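Local coordinates for protein alpha-galacturonidase (Bacillus subtilis, PDB 3FEF) that hydrolyses alpha-1,4-linked galacturonate, including the probable natural substrate di-galacturonate, using NAD(+) and a manganese ion as cofactors, at residues A[46-51]-A[308-313]; A[68-73]-A[134-139]; A[225-230]-A[234-239]; A[350-355]-A[362-367]. All coordinates share one frame; numbering follows the deposited sequence. Where two conformers were deposited one is given.

Interaction 1 of 4, residues A[46-51]-A[308-313]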
# COMPACT_ATOMS: atom_id res chain seq x y z
N ALA A 46 36.36 16.46 -24.45
CA ALA A 46 36.70 16.38 -23.04
C ALA A 46 38.04 17.07 -22.80
O ALA A 46 38.23 17.77 -21.82
CB ALA A 46 36.73 14.93 -22.57
N GLN A 47 38.98 16.85 -23.73
CA GLN A 47 40.32 17.41 -23.61
C GLN A 47 40.28 18.93 -23.60
O GLN A 47 41.00 19.59 -22.85
CB GLN A 47 41.21 16.90 -24.76
CG GLN A 47 42.71 17.12 -24.55
CD GLN A 47 43.56 16.50 -25.65
OE1 GLN A 47 43.20 16.54 -26.82
NE2 GLN A 47 44.69 15.92 -25.27
N LYS A 48 39.42 19.49 -24.44
CA LYS A 48 39.22 20.93 -24.47
C LYS A 48 38.59 21.50 -23.19
O LYS A 48 38.99 22.57 -22.72
CB LYS A 48 38.38 21.30 -25.69
CG LYS A 48 39.16 21.14 -27.00
CD LYS A 48 38.26 21.36 -28.19
CE LYS A 48 39.00 21.05 -29.48
NZ LYS A 48 38.15 21.36 -30.65
N ASN A 49 37.61 20.81 -22.63
CA ASN A 49 37.09 21.19 -21.32
C ASN A 49 38.15 21.05 -20.24
O ASN A 49 38.13 21.76 -19.23
CB ASN A 49 35.87 20.35 -20.96
CG ASN A 49 34.59 20.95 -21.47
OD1 ASN A 49 34.53 22.15 -21.72
ND2 ASN A 49 33.55 20.13 -21.63
N GLU A 50 39.08 20.13 -20.44
CA GLU A 50 40.14 19.96 -19.46
C GLU A 50 41.05 21.19 -19.45
O GLU A 50 41.46 21.66 -18.39
CB GLU A 50 40.94 18.70 -19.73
CG GLU A 50 42.19 18.60 -18.91
CD GLU A 50 43.27 17.82 -19.62
OE1 GLU A 50 43.20 16.57 -19.63
OE2 GLU A 50 44.19 18.47 -20.16
N VAL A 51 41.34 21.72 -20.63
CA VAL A 51 42.24 22.87 -20.75
C VAL A 51 41.55 24.15 -20.27
O VAL A 51 42.12 24.94 -19.52
CB VAL A 51 42.75 23.06 -22.21
CG1 VAL A 51 43.54 24.35 -22.35
CG2 VAL A 51 43.58 21.86 -22.64
N GLU A 308 33.07 29.27 -29.75
CA GLU A 308 33.36 29.86 -28.45
C GLU A 308 34.41 29.05 -27.70
O GLU A 308 35.37 29.60 -27.15
CB GLU A 308 32.09 30.01 -27.61
CG GLU A 308 32.24 31.11 -26.55
CD GLU A 308 31.56 30.79 -25.23
OE1 GLU A 308 30.72 29.85 -25.17
OE2 GLU A 308 31.88 31.48 -24.22
N THR A 309 34.23 27.73 -27.68
CA THR A 309 35.22 26.85 -27.06
C THR A 309 36.63 27.05 -27.64
O THR A 309 37.62 27.11 -26.90
CB THR A 309 34.84 25.38 -27.21
OG1 THR A 309 33.65 25.10 -26.44
CG2 THR A 309 36.00 24.49 -26.77
N GLU A 310 36.73 27.13 -28.97
CA GLU A 310 38.05 27.32 -29.58
C GLU A 310 38.62 28.68 -29.21
O GLU A 310 39.83 28.85 -29.11
CB GLU A 310 37.98 27.15 -31.11
CG GLU A 310 37.68 25.72 -31.57
CD GLU A 310 38.59 24.68 -30.92
OE1 GLU A 310 39.84 24.87 -30.93
OE2 GLU A 310 38.07 23.67 -30.39
N ARG A 311 37.73 29.64 -28.98
CA ARG A 311 38.13 30.99 -28.59
C ARG A 311 38.85 30.94 -27.25
O ARG A 311 39.99 31.41 -27.14
CB ARG A 311 36.89 31.87 -28.47
CG ARG A 311 37.09 33.31 -28.91
CD ARG A 311 35.79 34.10 -28.76
NE ARG A 311 35.45 34.27 -27.34
CZ ARG A 311 34.24 34.56 -26.88
NH1 ARG A 311 33.22 34.70 -27.72
NH2 ARG A 311 34.04 34.69 -25.57
N LEU A 312 38.19 30.38 -26.25
CA LEU A 312 38.78 30.26 -24.93
C LEU A 312 40.11 29.49 -24.99
O LEU A 312 41.05 29.83 -24.29
CB LEU A 312 37.81 29.59 -23.95
CG LEU A 312 36.45 30.29 -23.76
CD1 LEU A 312 35.46 29.39 -23.02
CD2 LEU A 312 36.60 31.63 -23.06
N ILE A 313 40.18 28.46 -25.82
CA ILE A 313 41.42 27.70 -25.92
C ILE A 313 42.56 28.52 -26.54
O ILE A 313 43.71 28.39 -26.15
CB ILE A 313 41.21 26.40 -26.73
CG1 ILE A 313 40.39 25.40 -25.90
CG2 ILE A 313 42.56 25.82 -27.14
CD1 ILE A 313 40.08 24.10 -26.62
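Lys48 meets Thr309, Glu310 and Ile313 where helix 43-53 passes helix 295-314, the axes of the segments 46-51 and 308-313 coming within 10.1 Å at an angle of 45° between their N-to-C directions. The contact joins a helix of the NAD-binding Rossmann domain, the one that follows strand 34-39, to a helix of the C-terminal glycosyl hydrolase 4 domain. At that axis separation long side chains must bridge the gap, and Lys48 does most of this work. Its CG lies opposite the carbonyl carbon (chi1 -71°) and the rest of the chain is extended, so the methylenes run outward until NZ reaches the carboxylate of Glu310. The Glu310 chain bends at chi2 (-51°), which brings OE2 round to form the salt bridge; the modelled 2.3 Å between Lys48 NZ and Glu310 OE2 is too short to trust as a length. Glu44 offers the same ammonium a second, long and weak ion pair. Ile313 approaches the lysine stem roughly at right angles through CD1, although the modelled closeness there is doubtful. Thr309 turns its hydroxyl elsewhere, to Gln16, Arg20 and the carbonyl of Lys305, and Arg20 also bonds Asn49, which ties the two helices through a shared second-shell residue. The methyl of Thr309 is left to face the lysine, with CG2 lying 4.1 Å from Lys48 CD.

Interaction 2 of 4, residues A[68-73]-A[134-139]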
# COMPACT_ATOMS: atom_id res chain seq x y z
N THR A 68 38.37 6.22 -20.21
CA THR A 68 37.36 5.21 -19.93
C THR A 68 36.52 5.53 -18.69
O THR A 68 36.96 6.28 -17.82
CB THR A 68 38.01 3.83 -19.74
OG1 THR A 68 38.84 3.88 -18.58
CG2 THR A 68 38.84 3.44 -20.96
N LEU A 69 35.32 4.94 -18.63
CA LEU A 69 34.40 5.08 -17.51
C LEU A 69 35.06 4.65 -16.21
O LEU A 69 34.97 5.36 -15.19
CB LEU A 69 33.18 4.18 -17.73
CG LEU A 69 31.87 4.67 -18.33
CD1 LEU A 69 30.89 3.51 -18.43
CD2 LEU A 69 31.27 5.81 -17.48
N LYS A 70 35.68 3.48 -16.23
CA LYS A 70 36.31 2.93 -15.05
C LYS A 70 37.28 3.92 -14.41
O LYS A 70 37.31 4.08 -13.21
CB LYS A 70 37.06 1.64 -15.39
CG LYS A 70 38.03 1.18 -14.31
CD LYS A 70 38.65 -0.15 -14.69
CE LYS A 70 39.24 -0.87 -13.48
NZ LYS A 70 39.87 -2.15 -13.92
N LYS A 71 38.09 4.58 -15.23
CA LYS A 71 39.05 5.53 -14.71
C LYS A 71 38.36 6.78 -14.15
O LYS A 71 38.75 7.29 -13.12
CB LYS A 71 40.03 5.92 -15.81
CG LYS A 71 41.51 5.71 -15.43
CD LYS A 71 42.34 5.34 -16.67
CE LYS A 71 41.80 6.04 -17.92
NZ LYS A 71 42.37 5.49 -19.19
N ALA A 72 37.32 7.25 -14.83
CA ALA A 72 36.52 8.36 -14.32
C ALA A 72 35.93 8.03 -12.95
O ALA A 72 36.00 8.84 -12.03
CB ALA A 72 35.42 8.73 -15.29
N LEU A 73 35.40 6.82 -12.81
CA LEU A 73 34.60 6.46 -11.65
C LEU A 73 35.43 6.08 -10.41
O LEU A 73 35.02 6.33 -9.28
CB LEU A 73 33.62 5.33 -12.00
CG LEU A 73 32.54 5.62 -13.05
CD1 LEU A 73 31.73 4.38 -13.33
CD2 LEU A 73 31.59 6.76 -12.64
N ARG A 134 27.92 0.90 -10.20
CA ARG A 134 27.86 -0.23 -9.27
C ARG A 134 29.24 -0.88 -9.09
O ARG A 134 29.62 -1.24 -7.98
CB ARG A 134 26.91 -1.32 -9.78
CG ARG A 134 26.74 -2.47 -8.78
CD ARG A 134 25.84 -3.54 -9.35
NE ARG A 134 26.46 -4.14 -10.52
CZ ARG A 134 25.82 -4.87 -11.43
NH1 ARG A 134 24.52 -5.07 -11.32
NH2 ARG A 134 26.48 -5.39 -12.46
N ASP A 135 29.96 -1.04 -10.18
CA ASP A 135 31.23 -1.76 -10.13
C ASP A 135 32.32 -0.89 -9.50
O ASP A 135 33.06 -1.35 -8.66
CB ASP A 135 31.66 -2.22 -11.53
CG ASP A 135 30.72 -3.27 -12.12
OD1 ASP A 135 30.03 -3.97 -11.36
OD2 ASP A 135 30.67 -3.41 -13.37
N TYR A 136 32.40 0.38 -9.87
CA TYR A 136 33.55 1.20 -9.44
C TYR A 136 33.30 2.28 -8.40
O TYR A 136 34.25 2.79 -7.83
CB TYR A 136 34.25 1.80 -10.66
CG TYR A 136 34.47 0.75 -11.72
CD1 TYR A 136 35.32 -0.33 -11.48
CD2 TYR A 136 33.80 0.81 -12.93
CE1 TYR A 136 35.51 -1.30 -12.43
CE2 TYR A 136 33.98 -0.17 -13.89
CZ TYR A 136 34.84 -1.22 -13.63
OH TYR A 136 35.04 -2.20 -14.57
N ALA A 137 32.05 2.66 -8.15
CA ALA A 137 31.79 3.79 -7.26
C ALA A 137 30.42 3.66 -6.62
O ALA A 137 29.62 4.60 -6.63
CB ALA A 137 31.90 5.09 -8.04
N PRO A 138 30.14 2.48 -6.08
CA PRO A 138 28.86 2.11 -5.50
C PRO A 138 28.34 3.11 -4.49
O PRO A 138 27.13 3.22 -4.31
CB PRO A 138 29.15 0.76 -4.81
CG PRO A 138 30.65 0.53 -4.96
CD PRO A 138 31.06 1.33 -6.15
N GLU A 139 29.23 3.83 -3.82
CA GLU A 139 28.81 4.68 -2.73
C GLU A 139 28.77 6.16 -3.12
O GLU A 139 28.49 7.00 -2.30
CB GLU A 139 29.72 4.49 -1.51
CG GLU A 139 29.68 3.09 -0.88
CD GLU A 139 28.73 3.00 0.30
OE1 GLU A 139 27.71 3.73 0.33
OE2 GLU A 139 29.00 2.19 1.22
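Lys70 lies across the ring of Tyr136 at about a right angle, and its CG sits 4.0 Å from the ring centroid, only 11° off the normal, a CH-pi contact over the face. Lys70 CB, 3.9 Å from Tyr136 CE2, extends the overlap, and the extended chain beyond CG carries CD and CE on across the ring. The opposite face is covered by Asp135 CB, 3.8 Å above the plane of the Tyr136 ring, so the ring is held between two aliphatic groups. At its edge stands Leu73 CD1, while Leu73 CB packs 3.8 Å from Tyr136 CB. Deeper in, the methyl of Ala137 rests 3.6 Å from the carbonyl oxygen of Leu73.

Around these groups, Thr68 stands at the N-cap position of helix 69-73, and Ala137 is the first residue to leave helical geometry at the end of helix 112-136. Leu69 and Leu73 both touch Ala132, and Leu73 also reaches Ala9 on strand 6-11, which places helix 69-73 against the parallel Rossmann sheet of the NAD-binding domain. Replacing Tyr136 by an alanine would probably open a gap between Lys70 and Asp135 and set the lysine chain free to turn. No hydrogen bond crosses between the segments; the geometry therefore points to dispersion and CH-pi attraction, with the lysine engaged through its methylenes rather than its ammonium.

Interaction 3 of 4, residues A[225-230]-A[234-239]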
# COMPACT_ATOMS: atom_id res chain seq x y z
N ARG A 225 -3.52 34.09 -9.41
CA ARG A 225 -4.84 34.03 -10.03
C ARG A 225 -5.21 35.39 -10.66
O ARG A 225 -5.65 35.45 -11.81
CB ARG A 225 -5.91 33.54 -9.04
CG ARG A 225 -7.34 33.66 -9.59
CD ARG A 225 -8.33 32.67 -8.95
NE ARG A 225 -7.96 32.22 -7.61
CZ ARG A 225 -7.74 33.03 -6.57
NH1 ARG A 225 -7.42 32.50 -5.39
NH2 ARG A 225 -7.82 34.36 -6.70
N GLU A 226 -4.99 36.48 -9.93
CA GLU A 226 -5.21 37.84 -10.48
C GLU A 226 -4.30 38.11 -11.66
O GLU A 226 -4.73 38.59 -12.70
CB GLU A 226 -4.98 38.91 -9.40
CG GLU A 226 -6.16 39.02 -8.44
CD GLU A 226 -5.75 39.41 -7.03
OE1 GLU A 226 -4.69 40.04 -6.87
OE2 GLU A 226 -6.48 39.09 -6.08
N PHE A 227 -3.03 37.79 -11.45
CA PHE A 227 -2.00 37.92 -12.45
C PHE A 227 -2.40 37.22 -13.74
O PHE A 227 -2.22 37.74 -14.84
CB PHE A 227 -0.75 37.26 -11.88
CG PHE A 227 0.50 37.63 -12.57
CD1 PHE A 227 0.82 38.96 -12.76
CD2 PHE A 227 1.38 36.64 -13.00
CE1 PHE A 227 1.98 39.31 -13.39
CE2 PHE A 227 2.56 36.97 -13.63
CZ PHE A 227 2.87 38.31 -13.82
N SER A 228 -2.94 36.01 -13.60
CA SER A 228 -3.35 35.21 -14.73
C SER A 228 -4.57 35.80 -15.43
O SER A 228 -4.68 35.71 -16.65
CB SER A 228 -3.66 33.79 -14.28
OG SER A 228 -4.27 33.08 -15.35
N ALA A 229 -5.48 36.39 -14.67
CA ALA A 229 -6.68 36.97 -15.26
C ALA A 229 -6.29 38.21 -16.04
O ALA A 229 -6.85 38.49 -17.09
CB ALA A 229 -7.70 37.32 -14.20
N HIS A 230 -5.31 38.94 -15.54
CA HIS A 230 -4.92 40.15 -16.21
C HIS A 230 -4.08 39.94 -17.48
O HIS A 230 -4.25 40.67 -18.45
CB HIS A 230 -4.20 41.11 -15.25
CG HIS A 230 -4.27 42.53 -15.69
ND1 HIS A 230 -3.17 43.22 -16.15
CD2 HIS A 230 -5.32 43.39 -15.78
CE1 HIS A 230 -3.53 44.45 -16.50
NE2 HIS A 230 -4.83 44.57 -16.28
N SER A 234 -2.94 38.58 -23.24
CA SER A 234 -1.77 39.23 -23.82
C SER A 234 -0.47 38.48 -23.52
O SER A 234 0.52 38.66 -24.21
CB SER A 234 -1.65 40.65 -23.30
OG SER A 234 -1.45 40.63 -21.89
N GLY A 235 -0.48 37.66 -22.47
CA GLY A 235 0.74 37.03 -22.02
C GLY A 235 1.45 37.97 -21.07
O GLY A 235 1.03 39.12 -20.89
N TYR A 236 2.52 37.49 -20.45
CA TYR A 236 3.32 38.34 -19.60
C TYR A 236 4.79 38.03 -19.82
O TYR A 236 5.20 36.87 -19.79
CB TYR A 236 2.95 38.15 -18.13
CG TYR A 236 3.81 39.02 -17.24
CD1 TYR A 236 3.35 40.25 -16.79
CD2 TYR A 236 5.09 38.62 -16.88
CE1 TYR A 236 4.13 41.05 -16.00
CE2 TYR A 236 5.88 39.41 -16.09
CZ TYR A 236 5.40 40.63 -15.65
OH TYR A 236 6.18 41.43 -14.86
N GLU A 237 5.58 39.08 -20.02
CA GLU A 237 6.99 38.90 -20.34
C GLU A 237 7.91 39.39 -19.22
O GLU A 237 7.69 40.46 -18.64
CB GLU A 237 7.32 39.63 -21.65
CG GLU A 237 6.79 38.93 -22.90
CD GLU A 237 6.75 39.83 -24.12
OE1 GLU A 237 6.18 40.94 -24.03
OE2 GLU A 237 7.28 39.43 -25.18
N LEU A 238 8.94 38.61 -18.92
CA LEU A 238 9.88 38.97 -17.88
C LEU A 238 10.53 40.32 -18.19
O LEU A 238 10.71 40.69 -19.36
CB LEU A 238 10.94 37.87 -17.70
CG LEU A 238 10.40 36.48 -17.35
CD1 LEU A 238 11.51 35.41 -17.35
CD2 LEU A 238 9.68 36.52 -16.02
N GLU A 239 10.87 41.07 -17.14
CA GLU A 239 11.55 42.36 -17.27
C GLU A 239 12.65 42.32 -18.33
O GLU A 239 13.52 41.45 -18.31
CB GLU A 239 12.16 42.79 -15.93
O HOH W 1 -4.55 39.63 -21.00
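Phe227 points its CZ at the face of Tyr236, and the two rings form an edge-to-face pair. The evidence is threefold: the centroids lie 4.8 Å apart, the planes are inclined at 57°, and Phe227 CZ stands 3.5 Å above the plane of the Tyr236 ring, over its centre. The pair is thus a tilted T rather than a perpendicular one. Both side chains place CG opposite their own backbone nitrogen (chi1 -163° for Phe227), which sends the phenylalanine out from its helix and lets its far end come up to the tyrosine. Tyr231 meets both rings, edge-to-face with Tyr236, and makes the pair an aromatic trio.

Packing extends from this: the Phe227 side chain also touches Met182, Glu185 and Arg186 on helix 171-187, and Tyr236 touches Phe256 on helix 253-262. Both segments lie in the C-terminal domain of the family 4 hydrolase, where the loop after helix 220-231 passes beside the end of that helix on its way to helix 253-262.

Between the segments the polar link is a water that bridges the backbones, donating to His230 O at 2.8 Å and accepting from Ser234 N at 3.0 Å. Within the loop, Ser234 OG gives its proton to Gly235 O over 3.1 Å, in the carbonyl plane and on a lone pair. Gly235 has backbone angles at which a CB would jam against Ser234 O, so the turn calls for glycine. Beyond it, Tyr236 bonds the backbone of Ala251, and its carbonyl oxygen also accepts from His252 ND1.

Interaction 4 of 4, residues A[350-355]-A[362-367]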
# COMPACT_ATOMS: atom_id res chain seq x y z
N GLN A 350 8.24 7.34 -3.06
CA GLN A 350 7.97 6.51 -1.91
C GLN A 350 6.88 7.17 -1.08
O GLN A 350 6.81 6.99 0.12
CB GLN A 350 9.24 6.34 -1.08
CG GLN A 350 10.37 5.67 -1.82
CD GLN A 350 10.06 4.24 -2.16
OE1 GLN A 350 10.39 3.75 -3.25
NE2 GLN A 350 9.40 3.55 -1.25
N GLY A 351 6.04 7.96 -1.74
CA GLY A 351 4.94 8.63 -1.08
C GLY A 351 5.00 10.15 -1.15
O GLY A 351 4.08 10.82 -0.70
N GLN A 352 6.08 10.71 -1.69
CA GLN A 352 6.22 12.17 -1.68
C GLN A 352 5.24 12.82 -2.66
O GLN A 352 4.98 14.01 -2.59
CB GLN A 352 7.66 12.65 -1.95
CG GLN A 352 8.27 12.30 -3.32
CD GLN A 352 9.10 11.01 -3.27
OE1 GLN A 352 8.80 10.12 -2.50
NE2 GLN A 352 10.13 10.92 -4.11
N VAL A 353 4.76 12.04 -3.61
CA VAL A 353 3.63 12.49 -4.43
C VAL A 353 2.53 11.47 -4.30
O VAL A 353 2.74 10.29 -4.59
CB VAL A 353 3.94 12.69 -5.91
CG1 VAL A 353 2.64 13.05 -6.65
CG2 VAL A 353 5.01 13.82 -6.13
N LEU A 354 1.36 11.92 -3.85
CA LEU A 354 0.21 11.03 -3.61
C LEU A 354 -0.42 10.48 -4.88
O LEU A 354 -0.51 11.19 -5.88
CB LEU A 354 -0.88 11.76 -2.80
CG LEU A 354 -0.58 12.06 -1.33
CD1 LEU A 354 -1.79 12.71 -0.55
CD2 LEU A 354 -0.12 10.77 -0.66
N ASN A 355 -0.90 9.23 -4.82
CA ASN A 355 -1.68 8.62 -5.90
C ASN A 355 -0.90 8.40 -7.20
O ASN A 355 -1.49 8.34 -8.26
CB ASN A 355 -2.95 9.45 -6.23
CG ASN A 355 -3.72 9.86 -5.00
OD1 ASN A 355 -3.89 9.09 -4.05
ND2 ASN A 355 -4.20 11.09 -5.01
N VAL A 362 9.63 10.83 -9.62
CA VAL A 362 8.88 12.08 -9.49
C VAL A 362 9.78 13.25 -9.02
O VAL A 362 10.84 13.04 -8.41
CB VAL A 362 7.68 11.87 -8.54
CG1 VAL A 362 6.70 10.79 -9.12
CG2 VAL A 362 8.18 11.40 -7.18
N GLU A 363 9.37 14.47 -9.34
CA GLU A 363 10.08 15.67 -8.92
C GLU A 363 9.36 16.35 -7.75
O GLU A 363 8.20 16.73 -7.89
CB GLU A 363 10.22 16.65 -10.12
CG GLU A 363 11.11 17.90 -9.88
CD GLU A 363 11.63 18.55 -11.17
OE1 GLU A 363 11.54 17.94 -12.27
OE2 GLU A 363 12.17 19.69 -11.09
N THR A 364 10.05 16.46 -6.60
CA THR A 364 9.56 17.23 -5.44
C THR A 364 10.74 17.90 -4.76
O THR A 364 11.90 17.66 -5.13
CB THR A 364 8.90 16.35 -4.34
OG1 THR A 364 9.86 15.43 -3.83
CG2 THR A 364 7.71 15.57 -4.89
N ASN A 365 10.45 18.75 -3.78
CA ASN A 365 11.47 19.18 -2.85
C ASN A 365 12.05 18.01 -2.09
O ASN A 365 11.36 17.00 -1.87
CB ASN A 365 10.92 20.22 -1.88
CG ASN A 365 10.73 21.56 -2.54
OD1 ASN A 365 11.45 21.90 -3.49
ND2 ASN A 365 9.76 22.31 -2.08
N ALA A 366 13.32 18.14 -1.71
CA ALA A 366 13.99 17.13 -0.92
C ALA A 366 14.96 17.84 0.01
O ALA A 366 15.47 18.92 -0.30
CB ALA A 366 14.72 16.16 -1.82
N PHE A 367 15.16 17.25 1.19
CA PHE A 367 16.06 17.79 2.20
C PHE A 367 17.39 17.12 1.94
O PHE A 367 17.47 15.90 1.84
CB PHE A 367 15.58 17.40 3.61
CG PHE A 367 16.53 17.83 4.72
CD1 PHE A 367 16.93 19.15 4.84
CD2 PHE A 367 17.02 16.91 5.64
CE1 PHE A 367 17.80 19.57 5.86
CE2 PHE A 367 17.90 17.32 6.66
CZ PHE A 367 18.29 18.65 6.77
O HOH W 2 11.03 13.27 -5.40
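Gln352 and Thr364 face each other through side chains that share the same first rotation: CG of the glutamine and OG1 of the threonine each sit between their own backbone N and carbonyl carbon (chi1 63° and 62°). A bend at chi2 of Gln352 then folds its amide over Val362, and the glutamine's CG comes to 3.5 Å from Thr364 OG1. A buried water ties the groups together, accepting from Gln352 NE2 at 2.8 Å and donating to Thr364 OG1 at 2.9 Å and to Val362 O at 3.0 Å. The second amide proton of Gln352 goes to Pro348 O, and OE1 takes the N-H of Gln350, nearly straight at 175° but approaching from above the carbonyl plane, so the amide is fixed at both ends. With an alanine at Gln352, the water is likely to lose its donor, and Gln350 N and Pro348 O their side-chain partner. Thr364 OG1 passes its own proton to Asn365 O. Beside this polar group, Val353 CG2 presses on Thr364 CG2 at 3.4 Å, tighter than usual carbon contact, and lies 4.1 Å from Val362 CB. These contacts lay the connection between strands 341-348 and 361-369 against the second of them, the middle strand of an antiparallel sheet in the C-terminal domain. Leu202 of strand 197-202 packs on Val353 and Thr364, Pro375 of strand 372-375 touches Gln352, and Leu377 of a neighbouring subunit packs on that same glutamine.

Interactions 1 and 2 both involve the NAD-binding Rossmann domain, their centres about 25 Å apart and their nearest atoms about 9 Å. Interaction 2 stays inside that domain, whereas interaction 1 reaches across to the C-terminal domain and spans the longest stretch of chain, enclosing the segments of both interaction 2 and interaction 3. Interaction 4 follows after interaction 1 has closed. Interactions 3 and 4 belong to the C-terminal domain, with centres about 29 Å apart; interaction 3 lies across the chain's centre from interaction 2, about 48 Å between centres. The contacts thus secure separate regions: the dinucleotide-binding fold, its junction with the C-terminal domain, and two loop regions of that domain.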